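Protoporphyrinogen oxidase (Exiguobacterium sibiricum, PDB 3LOV) probably oxidises coproporphyrinogen III to coproporphyrin III in heme b biosynthesis, using bound FAD and molecular oxygen. Local coordinates at residues T307-A311 against D370-H374; I340-I346 against V359-G365; E378-Q382 against V401-R405. One frame throughout, in Å; residues are numbered along the deposited sequence.

Overall arrangement
All three contacts involve the mixed sheet beside the FAD, and helix 377-392 packs on it. Interaction 2 pairs strands 340-345 and 357-364; strand 307-318 follows next, then 400-411, the outermost. Interaction 1 sets loop 370-374 on strand 307-318, its centre about 14 Å from that of interaction 2, and the Ala-311 N to Val-364 O approach of 2.9 Å, probably a hydrogen bond, joins them. Interaction 3 lies about 12 Å, centre to centre, from interaction 1, where Arg-405 NE sits 3.0 Å from Val-373 O, and about 11 Å from interaction 2, where Leu-380 CD1 packs 4.1 Å from Val-364 CG2. Thr-310 touches the flavin, and Phe-363 comes within about 5 Å of FAD.

Interaction 1. Residues T307-A311 against D370-H374; sequences THSTA and DHLVH. With FAD (flavin-adenine dinucleotide), chain B.
This is a loop-on-strand contact: the turn 370-374, which leads into helix 377-392, lies against residues 307-311 of strand 307-318 in the mixed sheet beside the flavin. Its polar half is a backbone amide bound by a carboxylate. Ser-309 N donates to Asp-370 OD2 at 2.9 Å, almost dead straight at 178°, on the lone pair turned away from OD1. The Asp-370 CG sits between its own backbone N and carbonyl carbon (chi1 60°), which swings OD2 over to the strand. A water bridges three side chains, donating to Asp-370 OD2 and also meeting Ser-309 OG and, in the plane of the ring, His-374 NE2; Ser-309 OG is further bonded to Asp-408 N. With an alanine in place of Asp-370, the Ser-309 amide would probably be left without its acceptor and the bridging water without one of its three mates. The apolar half is Val-373, whose two methyls both rest on the strand from the loop side: CG1 lies 3.8 Å from Ser-309 CB, and CG2 rests 3.5 Å from Ser-309 O. Thr-310 points away from the loop to the isoalloxazine, where its CB meets the flavin methyl C7M at 3.6 Å.

Interaction 2. Residues I340-I346 against V359-G365; sequences ITACTAI and VLRAFVG
Arg-361 and Ile-346 meet near the end of a strand pair, and the arginine is worth following outward. Its CB lies 3.8 Å from Ile-346 CD1, the isoleucine crossing it obliquely. CG stands anti to the backbone N (chi1 -171°), and the bend at chi3 then turns the head along the sheet toward Phe-363. NE donates to a water at 3.2 Å, which also bonds Thr-344 OG1 and lies in the planes of both the guanidinium and the Phe-363 ring. Over one face of the guanidinium comes Phe-363 CE2, 3.9 Å above its plane and offset toward the rim. At the tip, NH1 is hydrogen-bonded to Gly-58 O, two residues before the FAD-binding Asp-60, whose side chain touches that of Arg-361. Strands 342-345 and 359-364 are antiparallel neighbours in the mixed sheet, 163° apart in direction; Ile-346 opens the helix that follows the first. Thr-344 and Arg-361 form a hydrogen-bonded pair with two bonds: Arg-361 N donates to Thr-344 O at 2.8 Å, and Thr-344 N returns a bond to Arg-361 O. Phe-363 N donates to Ala-342 O. The chain turns a corner at Thr-341, yet its N still bonds Phe-363 O at 2.9 Å. Its OG1 and Gly-365 O share another water. On the face opposite Arg-361 and Phe-363, Cys-343 SG rests 3.9 Å from Leu-360 CB, and Leu-360 CD2 reaches along to Ala-345. Ile-340 CG2 covers the methyl of Ala-362 at 3.8 Å, and Val-384 of helix 377-392 packs on both residues.

Interaction 3. Residues E378-Q382 against V401-R405; sequences EVLQQ and VIISR
Leu-380 and Gln-381 are the two residues by which the helical segment 378-382 meets strand segment 401-405. Leu-380 comes first. With CG anti to the backbone N (chi1 -171°), it sends CD2 over one face of the Arg-405 guanidinium, 3.5 Å from NH2, the two side chains approaching from opposite directions. The same methyl touches Ile-403 CG2 at 4.0 Å, so one leucine branch touches both the arginine head and the isoleucine. That head is held by polar partners at and just before the start of the helix: Arg-405 NH1 forms a salt bridge with Asp-377, and NH2 a hydrogen bond with Glu-375 O. Gln-381 follows, its chain extended, and brings its amide up to the end of Val-401. NE2 lies 3.4 Å from Val-401 CG2, while OE1 sits 3.9 Å from CG1, so the amide spans both methyls in a contact without hydrogen bonds. OE1 is also 4.3 Å from Ile-403 CD1. The short segments run at 113° to each other, their axes 10.2 Å apart at closest approach. Helix 377-392 thus packs across the outermost strand 400-411 and reaches the adjoining strand 307-318, where Leu-380 touches Ala-311.

Interaction 1. Residues T307-A311 against D370-H374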
loop_
_atom_site.group_PDB
_atom_site.type_symbol
_atom_site.label_atom_id
_atom_site.label_comp_id
_atom_site.label_asym_id
_atom_site.label_seq_id
_atom_site.Cartn_x
_atom_site.Cartn_y
_atom_site.Cartn_z
ATOM N N THR A 307 8.970 -2.471 -9.590
ATOM C CA THR A 307 8.190 -3.075 -8.546
ATOM C C THR A 307 8.988 -4.173 -7.861
ATOM O O THR A 307 10.066 -4.577 -8.339
ATOM C CB THR A 307 6.898 -3.719 -9.123
ATOM O OG1 THR A 307 7.264 -4.715 -10.073
ATOM C CG2 THR A 307 5.931 -2.662 -9.757
ATOM N N HIS A 308 8.447 -4.654 -6.745
ATOM C CA HIS A 308 8.881 -5.921 -6.140
ATOM C C HIS A 308 7.653 -6.739 -5.737
ATOM O O HIS A 308 6.531 -6.201 -5.640
ATOM C CB HIS A 308 9.829 -5.651 -4.949
ATOM C CG HIS A 308 9.149 -5.098 -3.741
ATOM N ND1 HIS A 308 8.938 -3.747 -3.551
ATOM C CD2 HIS A 308 8.624 -5.718 -2.655
ATOM C CE1 HIS A 308 8.308 -3.560 -2.407
ATOM N NE2 HIS A 308 8.107 -4.736 -1.840
ATOM N N SER A 309 7.861 -8.036 -5.508
ATOM C CA SER A 309 6.810 -8.959 -5.079
ATOM C C SER A 309 6.856 -9.207 -3.590
ATOM O O SER A 309 7.911 -9.200 -2.991
ATOM C CB SER A 309 6.941 -10.323 -5.788
ATOM O OG SER A 309 6.815 -10.140 -7.182
ATOM N N THR A 310 5.687 -9.478 -3.027
ATOM C CA THR A 310 5.522 -9.724 -1.614
ATOM C C THR A 310 4.724 -11.012 -1.437
ATOM O O THR A 310 3.783 -11.262 -2.194
ATOM C CB THR A 310 4.738 -8.557 -0.907
ATOM O OG1 THR A 310 5.369 -7.293 -1.178
ATOM C CG2 THR A 310 4.663 -8.781 0.629
ATOM N N ALA A 311 5.120 -11.835 -0.470
ATOM C CA ALA A 311 4.250 -12.900 0.062
ATOM C C ALA A 311 3.813 -12.574 1.504
ATOM O O ALA A 311 4.599 -12.038 2.308
ATOM C CB ALA A 311 4.949 -14.238 0.043
ATOM N N ASP A 370 13.593 -10.311 -3.435
ATOM C CA ASP A 370 12.271 -10.901 -3.230
ATOM C C ASP A 370 12.175 -12.308 -3.830
ATOM O O ASP A 370 11.067 -12.797 -4.121
ATOM C CB ASP A 370 11.181 -9.985 -3.832
ATOM C CG ASP A 370 11.348 -9.768 -5.323
ATOM O OD1 ASP A 370 12.300 -10.306 -5.878
ATOM O OD2 ASP A 370 10.542 -9.038 -5.946
ATOM N N HIS A 371 13.330 -12.957 -3.999
ATOM C CA HIS A 371 13.354 -14.259 -4.672
ATOM C C HIS A 371 12.528 -15.302 -3.930
ATOM O O HIS A 371 11.943 -16.160 -4.561
ATOM C CB HIS A 371 14.796 -14.780 -4.813
ATOM C CG HIS A 371 15.281 -15.521 -3.615
ATOM N ND1 HIS A 371 15.725 -14.880 -2.477
ATOM C CD2 HIS A 371 15.373 -16.851 -3.367
ATOM C CE1 HIS A 371 16.074 -15.787 -1.582
ATOM N NE2 HIS A 371 15.873 -16.988 -2.098
ATOM N N LEU A 372 12.517 -15.259 -2.594
ATOM C CA LEU A 372 11.679 -16.194 -1.812
ATOM C C LEU A 372 10.231 -16.230 -2.266
ATOM O O LEU A 372 9.598 -17.278 -2.126
ATOM C CB LEU A 372 11.683 -15.896 -0.319
ATOM C CG LEU A 372 12.751 -16.573 0.526
ATOM C CD1 LEU A 372 12.491 -16.239 1.983
ATOM C CD2 LEU A 372 12.764 -18.092 0.292
ATOM N N VAL A 373 9.723 -15.115 -2.800
ATOM C CA VAL A 373 8.306 -15.026 -3.203
ATOM C C VAL A 373 7.992 -15.964 -4.402
ATOM O O VAL A 373 6.878 -16.499 -4.518
ATOM C CB VAL A 373 7.918 -13.575 -3.533
ATOM C CG1 VAL A 373 6.464 -13.488 -3.829
ATOM C CG2 VAL A 373 8.257 -12.666 -2.352
ATOM N N HIS A 374 8.995 -16.194 -5.246
ATOM C CA HIS A 374 8.887 -17.097 -6.388
ATOM C C HIS A 374 9.202 -18.553 -6.048
ATOM O O HIS A 374 9.058 -19.403 -6.899
ATOM C CB HIS A 374 9.809 -16.642 -7.530
ATOM C CG HIS A 374 9.662 -15.197 -7.897
ATOM N ND1 HIS A 374 8.894 -14.770 -8.960
ATOM C CD2 HIS A 374 10.157 -14.075 -7.314
ATOM C CE1 HIS A 374 8.956 -13.451 -9.041
ATOM N NE2 HIS A 374 9.700 -13.003 -8.041
HETATM P PA FAD B . -5.080 -4.792 -8.397
HETATM O O1A FAD B . -5.653 -5.116 -7.059
HETATM O O2A FAD B . -3.743 -5.327 -8.749
HETATM O O5B FAD B . -6.120 -5.254 -9.509
HETATM C C5B FAD B . -5.779 -5.379 -10.866
HETATM C C4B FAD B . -6.864 -6.226 -11.541
HETATM O O4B FAD B . -6.696 -6.224 -12.961
HETATM C C3B FAD B . -6.820 -7.656 -11.043
HETATM O O3B FAD B . -8.110 -8.137 -10.709
HETATM C C2B FAD B . -6.211 -8.364 -12.238
HETATM O O2B FAD B . -6.631 -9.676 -12.367
HETATM C C1B FAD B . -6.727 -7.550 -13.406
HETATM N N9A FAD B . -5.950 -7.660 -14.651
HETATM C C8A FAD B . -4.600 -7.813 -14.880
HETATM N N7A FAD B . -4.360 -7.863 -16.215
HETATM C C5A FAD B . -5.565 -7.746 -16.852
HETATM C C6A FAD B . -5.952 -7.709 -18.193
HETATM N N6A FAD B . -5.054 -7.767 -19.173
HETATM N N1A FAD B . -7.293 -7.579 -18.517
HETATM C C2A FAD B . -8.240 -7.443 -17.531
HETATM N N3A FAD B . -7.852 -7.453 -16.203
HETATM C C4A FAD B . -6.554 -7.622 -15.879
HETATM N N1 FAD B . -3.105 -0.584 0.666
HETATM C C2 FAD B . -3.693 -0.103 1.803
HETATM O O2 FAD B . -4.405 0.910 1.765
HETATM N N3 FAD B . -3.471 -0.735 3.000
HETATM C C4 FAD B . -2.670 -1.814 3.106
HETATM O O4 FAD B . -2.543 -2.344 4.194
HETATM C C4X FAD B . -2.035 -2.302 1.983
HETATM N N5 FAD B . -1.248 -3.438 2.076
HETATM C C5X FAD B . -0.637 -3.922 0.917
HETATM C C6 FAD B . 0.194 -5.046 0.990
HETATM C C7 FAD B . 0.817 -5.541 -0.167
HETATM C C7M FAD B . 1.700 -6.752 -0.083
HETATM C C8 FAD B . 0.583 -4.936 -1.416
HETATM C C8M FAD B . 1.245 -5.430 -2.690
HETATM C C9 FAD B . -0.254 -3.828 -1.504
HETATM C C9A FAD B . -0.868 -3.303 -0.344
HETATM N N10 FAD B . -1.708 -2.186 -0.429
HETATM C C10 FAD B . -2.282 -1.686 0.747
HETATM C "C1'" FAD B . -1.990 -1.454 -1.719
HETATM C "C2'" FAD B . -3.324 -1.980 -2.305
HETATM O "O2'" FAD B . -3.173 -3.318 -2.603
HETATM C "C3'" FAD B . -3.761 -1.241 -3.577
HETATM O "O3'" FAD B . -4.221 0.033 -3.145
HETATM C "C4'" FAD B . -4.919 -1.894 -4.374
HETATM O "O4'" FAD B . -5.089 -3.288 -4.196
HETATM C "C5'" FAD B . -4.733 -1.715 -5.868
HETATM O "O5'" FAD B . -5.878 -2.188 -6.530
HETATM P P FAD B . -5.963 -2.054 -8.101
HETATM O O1P FAD B . -5.370 -0.764 -8.603
HETATM O O2P FAD B . -7.323 -2.401 -8.656
HETATM O O3P FAD B . -4.939 -3.211 -8.639
HETATM O O HOH W 1 9.264 -10.299 -8.299
#

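Interaction 2. Residues I340-I346 against V359-G365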
loop_
_atom_site.group_PDB
_atom_site.type_symbol
_atom_site.label_atom_id
_atom_site.label_comp_id
_atom_site.label_asym_id
_atom_site.label_seq_id
_atom_site.Cartn_x
_atom_site.Cartn_y
_atom_site.Cartn_z
ATOM N N ILE A 340 12.000 -12.592 6.738
ATOM C CA ILE A 340 10.832 -11.743 6.927
ATOM C C ILE A 340 11.158 -10.251 7.112
ATOM O O ILE A 340 12.116 -9.891 7.797
ATOM C CB ILE A 340 9.899 -12.245 8.054
ATOM C CG1 ILE A 340 10.508 -12.118 9.453
ATOM C CG2 ILE A 340 9.525 -13.677 7.816
ATOM C CD1 ILE A 340 9.573 -12.740 10.568
ATOM N N THR A 341 10.350 -9.386 6.497
ATOM C CA THR A 341 10.528 -7.944 6.623
ATOM C C THR A 341 9.662 -7.345 7.733
ATOM O O THR A 341 9.923 -6.225 8.198
ATOM C CB THR A 341 10.147 -7.257 5.323
ATOM O OG1 THR A 341 8.731 -7.320 5.181
ATOM C CG2 THR A 341 10.835 -7.982 4.073
ATOM N N ALA A 342 8.619 -8.070 8.136
ATOM C CA ALA A 342 7.707 -7.633 9.203
ATOM C C ALA A 342 6.863 -8.813 9.611
ATOM O O ALA A 342 6.781 -9.791 8.874
ATOM C CB ALA A 342 6.796 -6.452 8.743
ATOM N N CYS A 343 6.286 -8.748 10.801
ATOM C CA CYS A 343 5.322 -9.741 11.276
ATOM C C CYS A 343 4.302 -9.070 12.177
ATOM O O CYS A 343 4.655 -8.176 12.953
ATOM C CB CYS A 343 5.978 -10.844 12.071
ATOM S SG CYS A 343 4.829 -12.190 12.534
ATOM N N THR A 344 3.046 -9.495 12.067
ATOM C CA THR A 344 1.979 -8.927 12.888
ATOM C C THR A 344 1.290 -10.031 13.672
ATOM O O THR A 344 1.086 -11.133 13.145
ATOM C CB THR A 344 0.916 -8.260 12.025
ATOM O OG1 THR A 344 1.526 -7.253 11.219
ATOM C CG2 THR A 344 -0.183 -7.660 12.891
ATOM N N ALA A 345 0.971 -9.717 14.930
ATOM C CA ALA A 345 0.130 -10.551 15.759
ATOM C C ALA A 345 -1.286 -10.112 15.450
ATOM O O ALA A 345 -1.833 -9.240 16.121
ATOM C CB ALA A 345 0.459 -10.357 17.253
ATOM N N ILE A 346 -1.834 -10.691 14.385
ATOM C CA ILE A 346 -3.152 -10.356 13.867
ATOM C C ILE A 346 -4.217 -10.329 14.966
ATOM O O ILE A 346 -5.066 -9.428 15.017
ATOM C CB ILE A 346 -3.610 -11.423 12.835
ATOM C CG1 ILE A 346 -2.886 -11.292 11.488
ATOM C CG2 ILE A 346 -5.122 -11.348 12.623
ATOM C CD1 ILE A 346 -2.507 -9.903 11.066
ATOM N N VAL A 359 -2.539 -15.686 16.011
ATOM C CA VAL A 359 -2.289 -15.680 14.575
ATOM C C VAL A 359 -1.200 -14.691 14.231
ATOM O O VAL A 359 -1.310 -13.500 14.568
ATOM C CB VAL A 359 -3.554 -15.340 13.818
ATOM C CG1 VAL A 359 -3.306 -15.402 12.301
ATOM C CG2 VAL A 359 -4.702 -16.295 14.264
ATOM N N LEU A 360 -0.163 -15.198 13.558
ATOM C CA LEU A 360 0.965 -14.384 13.120
ATOM C C LEU A 360 0.902 -14.232 11.584
ATOM O O LEU A 360 0.667 -15.195 10.863
ATOM C CB LEU A 360 2.313 -14.978 13.589
ATOM C CG LEU A 360 2.599 -15.147 15.109
ATOM C CD1 LEU A 360 3.993 -15.759 15.368
ATOM C CD2 LEU A 360 2.491 -13.821 15.869
ATOM N N ARG A 361 1.070 -13.014 11.087
ATOM C CA ARG A 361 1.161 -12.771 9.621
ATOM C C ARG A 361 2.524 -12.148 9.316
ATOM O O ARG A 361 2.788 -11.028 9.730
ATOM C CB ARG A 361 0.027 -11.877 9.060
ATOM C CG ARG A 361 0.036 -11.834 7.490
ATOM C CD ARG A 361 -1.213 -11.280 6.803
ATOM N NE ARG A 361 -1.267 -9.829 6.816
ATOM C CZ ARG A 361 -1.808 -9.061 5.855
ATOM N NH1 ARG A 361 -2.380 -9.582 4.768
ATOM N NH2 ARG A 361 -1.767 -7.751 5.982
ATOM N N ALA A 362 3.396 -12.915 8.668
ATOM C CA ALA A 362 4.710 -12.433 8.249
ATOM C C ALA A 362 4.662 -11.971 6.785
ATOM O O ALA A 362 3.921 -12.502 5.975
ATOM C CB ALA A 362 5.792 -13.499 8.469
ATOM N N PHE A 363 5.430 -10.929 6.480
ATOM C CA PHE A 363 5.619 -10.450 5.116
ATOM C C PHE A 363 7.032 -10.800 4.653
ATOM O O PHE A 363 7.993 -10.765 5.454
ATOM C CB PHE A 363 5.448 -8.936 5.058
ATOM C CG PHE A 363 4.041 -8.474 5.322
ATOM C CD1 PHE A 363 3.524 -8.472 6.602
ATOM C CD2 PHE A 363 3.249 -8.004 4.290
ATOM C CE1 PHE A 363 2.226 -8.023 6.847
ATOM C CE2 PHE A 363 1.931 -7.551 4.536
ATOM C CZ PHE A 363 1.439 -7.557 5.793
ATOM N N VAL A 364 7.154 -11.143 3.372
ATOM C CA VAL A 364 8.447 -11.473 2.733
ATOM C C VAL A 364 8.511 -10.744 1.392
ATOM O O VAL A 364 7.535 -10.765 0.635
ATOM C CB VAL A 364 8.608 -13.010 2.471
ATOM C CG1 VAL A 364 9.843 -13.278 1.585
ATOM C CG2 VAL A 364 8.731 -13.810 3.793
ATOM N N GLY A 365 9.648 -10.106 1.099
ATOM C CA GLY A 365 9.855 -9.425 -0.159
ATOM C C GLY A 365 10.268 -7.977 0.025
ATOM O O GLY A 365 9.615 -7.241 0.750
HETATM O O HOH W 2 7.780 -7.479 2.552
HETATM O O HOH W 3 -0.746 -7.593 9.055
#

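Interaction 3. Residues E378-Q382 against V401-R405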
loop_
_atom_site.group_PDB
_atom_site.type_symbol
_atom_site.label_atom_id
_atom_site.label_comp_id
_atom_site.label_asym_id
_atom_site.label_seq_id
_atom_site.Cartn_x
_atom_site.Cartn_y
_atom_site.Cartn_z
ATOM N N GLU A 378 6.717 -24.698 0.460
ATOM C CA GLU A 378 7.464 -25.369 1.527
ATOM C C GLU A 378 8.737 -24.600 1.853
ATOM O O GLU A 378 9.081 -24.474 3.019
ATOM C CB GLU A 378 7.817 -26.830 1.172
ATOM C CG GLU A 378 6.657 -27.620 0.549
ATOM C CD GLU A 378 6.610 -27.444 -0.970
ATOM O OE1 GLU A 378 7.548 -27.948 -1.633
ATOM O OE2 GLU A 378 5.667 -26.789 -1.494
ATOM N N VAL A 379 9.425 -24.088 0.829
ATOM C CA VAL A 379 10.624 -23.267 1.049
ATOM C C VAL A 379 10.303 -21.904 1.716
ATOM O O VAL A 379 11.010 -21.456 2.615
ATOM C CB VAL A 379 11.401 -23.067 -0.261
ATOM C CG1 VAL A 379 12.473 -22.053 -0.084
ATOM C CG2 VAL A 379 12.012 -24.381 -0.714
ATOM N N LEU A 380 9.232 -21.262 1.271
ATOM C CA LEU A 380 8.751 -20.000 1.859
ATOM C C LEU A 380 8.308 -20.208 3.317
ATOM O O LEU A 380 8.680 -19.477 4.219
ATOM C CB LEU A 380 7.584 -19.489 1.025
ATOM C CG LEU A 380 6.981 -18.113 1.240
ATOM C CD1 LEU A 380 8.073 -17.017 1.360
ATOM C CD2 LEU A 380 6.054 -17.839 0.066
ATOM N N GLN A 381 7.527 -21.242 3.542
ATOM C CA GLN A 381 7.070 -21.555 4.874
ATOM C C GLN A 381 8.222 -21.865 5.831
ATOM O O GLN A 381 8.253 -21.375 6.961
ATOM C CB GLN A 381 6.156 -22.756 4.811
ATOM C CG GLN A 381 5.718 -23.226 6.162
ATOM C CD GLN A 381 4.464 -24.026 6.069
ATOM O OE1 GLN A 381 3.824 -24.067 5.011
ATOM N NE2 GLN A 381 4.095 -24.676 7.171
ATOM N N GLN A 382 9.173 -22.664 5.359
ATOM C CA GLN A 382 10.303 -23.061 6.186
ATOM C C GLN A 382 11.159 -21.836 6.580
ATOM O O GLN A 382 11.527 -21.686 7.739
ATOM C CB GLN A 382 11.125 -24.160 5.471
ATOM C CG GLN A 382 12.353 -24.682 6.243
ATOM C CD GLN A 382 12.033 -25.102 7.676
ATOM O OE1 GLN A 382 12.801 -24.818 8.599
ATOM N NE2 GLN A 382 10.891 -25.763 7.870
ATOM N N VAL A 401 -1.355 -22.874 7.950
ATOM C CA VAL A 401 -0.604 -21.819 7.299
ATOM C C VAL A 401 -1.345 -21.368 6.040
ATOM O O VAL A 401 -1.836 -22.181 5.301
ATOM C CB VAL A 401 0.856 -22.267 7.027
ATOM C CG1 VAL A 401 1.683 -21.144 6.467
ATOM C CG2 VAL A 401 1.478 -22.746 8.317
ATOM N N ILE A 402 -1.460 -20.053 5.836
ATOM C CA ILE A 402 -2.133 -19.476 4.662
ATOM C C ILE A 402 -1.099 -18.588 3.984
ATOM O O ILE A 402 -0.613 -17.594 4.575
ATOM C CB ILE A 402 -3.401 -18.633 5.064
ATOM C CG1 ILE A 402 -4.411 -19.483 5.875
ATOM C CG2 ILE A 402 -4.089 -17.974 3.787
ATOM C CD1 ILE A 402 -5.326 -18.657 6.934
ATOM N N ILE A 403 -0.733 -18.970 2.757
ATOM C CA ILE A 403 0.273 -18.287 1.957
ATOM C C ILE A 403 -0.394 -17.532 0.795
ATOM O O ILE A 403 -1.210 -18.090 0.089
ATOM C CB ILE A 403 1.303 -19.302 1.376
ATOM C CG1 ILE A 403 2.215 -19.860 2.481
ATOM C CG2 ILE A 403 2.165 -18.656 0.325
ATOM C CD1 ILE A 403 3.078 -21.051 1.997
ATOM N N SER A 404 -0.069 -16.263 0.627
ATOM C CA SER A 404 -0.589 -15.470 -0.485
ATOM C C SER A 404 0.563 -14.726 -1.122
ATOM O O SER A 404 1.540 -14.405 -0.454
ATOM C CB SER A 404 -1.625 -14.481 0.011
ATOM O OG SER A 404 -2.595 -15.168 0.778
ATOM N N ARG A 405 0.467 -14.495 -2.423
ATOM C CA ARG A 405 1.581 -13.935 -3.202
ATOM C C ARG A 405 1.041 -12.794 -4.037
ATOM O O ARG A 405 0.096 -12.979 -4.791
ATOM C CB ARG A 405 2.222 -14.989 -4.132
ATOM C CG ARG A 405 3.073 -16.052 -3.414
ATOM C CD ARG A 405 3.610 -17.105 -4.389
ATOM N NE ARG A 405 4.494 -18.069 -3.736
ATOM C CZ ARG A 405 4.093 -19.155 -3.093
ATOM N NH1 ARG A 405 2.800 -19.446 -3.006
ATOM N NH2 ARG A 405 4.999 -19.974 -2.550
#